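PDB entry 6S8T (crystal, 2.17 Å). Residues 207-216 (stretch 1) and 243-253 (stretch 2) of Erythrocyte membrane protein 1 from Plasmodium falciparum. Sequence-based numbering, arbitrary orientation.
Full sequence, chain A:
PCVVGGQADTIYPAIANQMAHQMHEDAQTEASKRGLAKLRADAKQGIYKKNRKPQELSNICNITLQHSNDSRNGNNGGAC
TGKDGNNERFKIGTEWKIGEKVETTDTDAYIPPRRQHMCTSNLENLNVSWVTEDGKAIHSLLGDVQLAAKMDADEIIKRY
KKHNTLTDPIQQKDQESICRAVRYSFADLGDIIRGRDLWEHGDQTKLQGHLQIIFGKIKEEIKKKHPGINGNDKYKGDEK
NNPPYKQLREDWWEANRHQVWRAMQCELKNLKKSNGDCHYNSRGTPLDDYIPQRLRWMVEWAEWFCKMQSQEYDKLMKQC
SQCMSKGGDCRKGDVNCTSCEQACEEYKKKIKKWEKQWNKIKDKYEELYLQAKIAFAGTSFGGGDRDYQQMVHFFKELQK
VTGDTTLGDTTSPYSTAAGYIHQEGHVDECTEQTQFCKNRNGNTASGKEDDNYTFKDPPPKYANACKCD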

# COMPACT_ATOMS: atom_id res chain seq x y z
N LEU A 207 1.73 15.45 -10.82
CA LEU A 207 0.50 15.32 -10.06
C LEU A 207 0.55 16.17 -8.79
O LEU A 207 -0.42 16.87 -8.47
CB LEU A 207 0.24 13.85 -9.73
CG LEU A 207 -0.88 13.48 -8.76
CD1 LEU A 207 -2.17 14.21 -9.09
CD2 LEU A 207 -1.11 11.97 -8.80
N GLN A 208 1.67 16.13 -8.06
CA GLN A 208 1.78 16.94 -6.85
C GLN A 208 1.77 18.43 -7.16
O GLN A 208 1.32 19.22 -6.32
CB GLN A 208 3.05 16.56 -6.09
CG GLN A 208 3.00 15.19 -5.45
CD GLN A 208 1.89 15.07 -4.42
OE1 GLN A 208 1.60 16.02 -3.68
NE2 GLN A 208 1.24 13.91 -4.38
N GLY A 209 2.25 18.83 -8.34
CA GLY A 209 2.24 20.24 -8.68
C GLY A 209 0.84 20.78 -8.87
O GLY A 209 0.56 21.93 -8.52
N HIS A 210 -0.06 19.97 -9.43
CA HIS A 210 -1.44 20.39 -9.59
C HIS A 210 -2.12 20.58 -8.24
O HIS A 210 -2.88 21.54 -8.06
CB HIS A 210 -2.21 19.36 -10.43
CG HIS A 210 -1.71 19.23 -11.84
ND1 HIS A 210 -0.98 20.22 -12.46
CD2 HIS A 210 -1.83 18.23 -12.74
CE1 HIS A 210 -0.68 19.83 -13.69
NE2 HIS A 210 -1.19 18.63 -13.88
N LEU A 211 -1.85 19.69 -7.29
CA LEU A 211 -2.50 19.79 -5.98
C LEU A 211 -2.01 21.01 -5.21
O LEU A 211 -2.79 21.63 -4.48
CB LEU A 211 -2.25 18.51 -5.17
CG LEU A 211 -2.81 17.21 -5.76
CD1 LEU A 211 -2.49 16.03 -4.84
CD2 LEU A 211 -4.30 17.33 -5.99
N GLN A 212 -0.74 21.37 -5.36
CA GLN A 212 -0.23 22.55 -4.67
C GLN A 212 -0.88 23.83 -5.16
O GLN A 212 -1.08 24.77 -4.38
CB GLN A 212 1.29 22.63 -4.82
CG GLN A 212 2.02 21.47 -4.16
CD GLN A 212 3.49 21.43 -4.52
OE1 GLN A 212 4.21 20.52 -4.12
NE2 GLN A 212 3.94 22.43 -5.28
N ILE A 213 -1.24 23.89 -6.45
CA ILE A 213 -1.94 25.06 -6.96
C ILE A 213 -3.40 25.04 -6.53
O ILE A 213 -3.96 26.08 -6.16
CB ILE A 213 -1.79 25.15 -8.49
CG1 ILE A 213 -0.32 25.36 -8.87
CG2 ILE A 213 -2.65 26.27 -9.05
CD1 ILE A 213 -0.09 25.43 -10.36
N ILE A 214 -4.04 23.87 -6.58
CA ILE A 214 -5.45 23.78 -6.21
C ILE A 214 -5.65 24.17 -4.75
O ILE A 214 -6.51 25.00 -4.43
CB ILE A 214 -5.99 22.36 -6.50
CG1 ILE A 214 -5.97 22.08 -8.00
CG2 ILE A 214 -7.40 22.20 -5.96
CD1 ILE A 214 -6.29 20.64 -8.36
N PHE A 215 -4.86 23.58 -3.85
CA PHE A 215 -5.02 23.88 -2.43
C PHE A 215 -4.58 25.29 -2.07
O PHE A 215 -5.01 25.82 -1.04
CB PHE A 215 -4.26 22.85 -1.58
CG PHE A 215 -4.99 21.55 -1.42
CD1 PHE A 215 -5.99 21.42 -0.48
CD2 PHE A 215 -4.67 20.46 -2.21
CE1 PHE A 215 -6.67 20.22 -0.33
CE2 PHE A 215 -5.34 19.26 -2.06
CZ PHE A 215 -6.34 19.14 -1.12
N GLY A 216 -3.74 25.92 -2.90
CA GLY A 216 -3.47 27.33 -2.71
C GLY A 216 -4.71 28.18 -2.91
O GLY A 216 -5.00 29.09 -2.13
N PRO A 243 4.95 18.67 3.39
CA PRO A 243 4.57 19.21 2.08
C PRO A 243 3.78 20.52 2.18
O PRO A 243 3.24 20.82 3.24
CB PRO A 243 3.70 18.10 1.49
CG PRO A 243 3.10 17.43 2.67
CD PRO A 243 4.16 17.48 3.74
N PRO A 244 3.75 21.30 1.09
CA PRO A 244 3.01 22.57 1.12
C PRO A 244 1.54 22.36 1.45
O PRO A 244 0.91 21.42 0.97
CB PRO A 244 3.20 23.13 -0.29
CG PRO A 244 4.42 22.44 -0.82
CD PRO A 244 4.42 21.07 -0.20
N TYR A 245 1.00 23.26 2.28
CA TYR A 245 -0.39 23.20 2.74
C TYR A 245 -0.69 21.88 3.46
O TYR A 245 -1.77 21.31 3.32
CB TYR A 245 -1.36 23.41 1.57
CG TYR A 245 -1.06 24.63 0.74
CD1 TYR A 245 -1.43 25.90 1.17
CD2 TYR A 245 -0.40 24.52 -0.48
CE1 TYR A 245 -1.15 27.02 0.41
CE2 TYR A 245 -0.12 25.63 -1.25
CZ TYR A 245 -0.50 26.88 -0.80
OH TYR A 245 -0.22 27.99 -1.56
N LYS A 246 0.28 21.42 4.25
CA LYS A 246 0.16 20.12 4.93
C LYS A 246 -1.14 20.02 5.72
O LYS A 246 -1.89 19.05 5.59
CB LYS A 246 1.36 19.90 5.85
CG LYS A 246 1.18 18.74 6.83
CD LYS A 246 2.03 18.92 8.08
CE LYS A 246 3.48 18.58 7.84
NZ LYS A 246 3.68 17.11 7.69
N GLN A 247 -1.41 21.03 6.57
CA GLN A 247 -2.58 20.96 7.45
C GLN A 247 -3.88 21.07 6.67
O GLN A 247 -4.84 20.34 6.94
CB GLN A 247 -2.49 22.05 8.52
CG GLN A 247 -1.31 21.90 9.46
CD GLN A 247 -1.28 22.96 10.55
OE1 GLN A 247 -1.12 22.65 11.73
NE2 GLN A 247 -1.44 24.23 10.16
N LEU A 248 -3.94 21.98 5.69
CA LEU A 248 -5.15 22.14 4.90
C LEU A 248 -5.49 20.87 4.12
O LEU A 248 -6.67 20.54 3.94
CB LEU A 248 -5.00 23.31 3.93
CG LEU A 248 -6.23 23.71 3.12
CD1 LEU A 248 -7.33 24.23 4.03
CD2 LEU A 248 -5.87 24.74 2.06
N ARG A 249 -4.47 20.13 3.68
CA ARG A 249 -4.72 18.89 2.94
C ARG A 249 -5.08 17.74 3.87
O ARG A 249 -5.87 16.87 3.48
CB ARG A 249 -3.49 18.55 2.09
CG ARG A 249 -3.19 19.59 1.03
CD ARG A 249 -1.77 19.48 0.51
NE ARG A 249 -1.57 18.31 -0.34
CZ ARG A 249 -0.47 18.09 -1.05
NH1 ARG A 249 0.53 18.96 -1.02
NH2 ARG A 249 -0.37 16.99 -1.80
N GLU A 250 -4.52 17.71 5.08
CA GLU A 250 -4.95 16.73 6.07
C GLU A 250 -6.41 16.92 6.46
O GLU A 250 -7.16 15.95 6.59
CB GLU A 250 -4.06 16.80 7.32
CG GLU A 250 -2.66 16.22 7.15
CD GLU A 250 -1.73 16.53 8.33
OE1 GLU A 250 -2.11 17.33 9.21
OE2 GLU A 250 -0.62 15.97 8.37
N ASP A 251 -6.83 18.18 6.64
CA ASP A 251 -8.20 18.45 7.05
C ASP A 251 -9.19 18.15 5.93
O ASP A 251 -10.27 17.60 6.18
CB ASP A 251 -8.33 19.91 7.50
CG ASP A 251 -7.54 20.20 8.78
OD1 ASP A 251 -6.94 19.27 9.35
OD2 ASP A 251 -7.51 21.37 9.20
N TRP A 252 -8.84 18.50 4.68
CA TRP A 252 -9.72 18.16 3.56
C TRP A 252 -9.92 16.66 3.45
O TRP A 252 -11.03 16.20 3.17
CB TRP A 252 -9.14 18.71 2.25
CG TRP A 252 -10.07 18.54 1.07
CD1 TRP A 252 -10.98 19.44 0.60
CD2 TRP A 252 -10.17 17.39 0.21
NE1 TRP A 252 -11.63 18.93 -0.50
CE2 TRP A 252 -11.15 17.67 -0.75
CE3 TRP A 252 -9.52 16.15 0.17
CZ2 TRP A 252 -11.51 16.76 -1.75
CZ3 TRP A 252 -9.87 15.25 -0.82
CH2 TRP A 252 -10.86 15.56 -1.77
N TRP A 253 -8.87 15.87 3.69
CA TRP A 253 -9.02 14.42 3.66
C TRP A 253 -9.95 13.95 4.77
O TRP A 253 -10.82 13.10 4.54
CB TRP A 253 -7.65 13.74 3.76
CG TRP A 253 -7.74 12.25 3.70
CD1 TRP A 253 -7.53 11.37 4.74
CD2 TRP A 253 -8.09 11.45 2.57
NE1 TRP A 253 -7.72 10.08 4.30
CE2 TRP A 253 -8.06 10.10 2.98
CE3 TRP A 253 -8.42 11.74 1.24
CZ2 TRP A 253 -8.34 9.05 2.11
CZ3 TRP A 253 -8.70 10.69 0.37
CH2 TRP A 253 -8.66 9.36 0.81
O HOH W 1 3.22 17.91 -2.41

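Phe215 is the hub of this contact. Two helices meet almost at right angles, 87° between their N-to-C directions, with axes 10.6 Å apart at closest approach, and the contact buries 497 Å², summed over both sides. Phe215 makes the largest single contribution: it points toward the second stretch and has more area covered than any other residue here.

One face and the edge of its ring meet different neighbours. Over one face lies the aliphatic part of Arg249, whose CG sits 3.5 Å from the ring centroid and only 5° off the ring normal, a well-centred CH-pi contact. At the edge of the ring lie Leu248 and Trp252: Phe215 CD1 is 4.2 Å from Leu248 CD2, and Phe215 CE1 is 3.9 Å from Trp252 CB. Phe215 also turns its edge toward the face of Trp252, the planes at 87° and the ring centroid 5.7 Å from that of the five-membered indole ring. Leu248 and Trp252 are one helical turn apart, so both can reach the same ring, and both take the t rotamer at chi1.

Tyr245, the N-cap residue of the second helix, extends the packing along the first. Its CB is 4.3 Å from Phe215 CB, and one face of its ring covers the backbone at Phe215 O and Gly216 N. The first helix has a glycine where the tyrosine hydroxyl arrives: Gly216 CA is 3.5 Å from Tyr245 OH, and an ideal CB on that glycine would be tight against the same oxygen.

Arg249 joins the apolar centre to the polar edge. Its CA-to-CB bond points sideways, but the long side chain brings its end nearer and fits as a knob among Gln208, Leu211, Gln212 and Phe215. Leu211 CB lies over one face of the guanidinium, leaving the edge free for hydrogen bonding. There NH2 of Arg249 donates to OE1 of Gln208 at 2.9 Å, while NH1 of Arg249 donates to the backbone O of Pro244 at 3.2 Å, tying the helix to the type II turn that leads into it.

At the outer margin, Gln212 reaches alongside the turn, its OE1 3.8 Å from Pro244 CG. A water completes the polar network, donating to Gln208 OE1 and Gln212 OE1 and accepting from Arg249 NH1. The rule to read here is that a buried arginine can serve both environments: methylenes against an aromatic face, guanidinium nitrogens matched to acceptors.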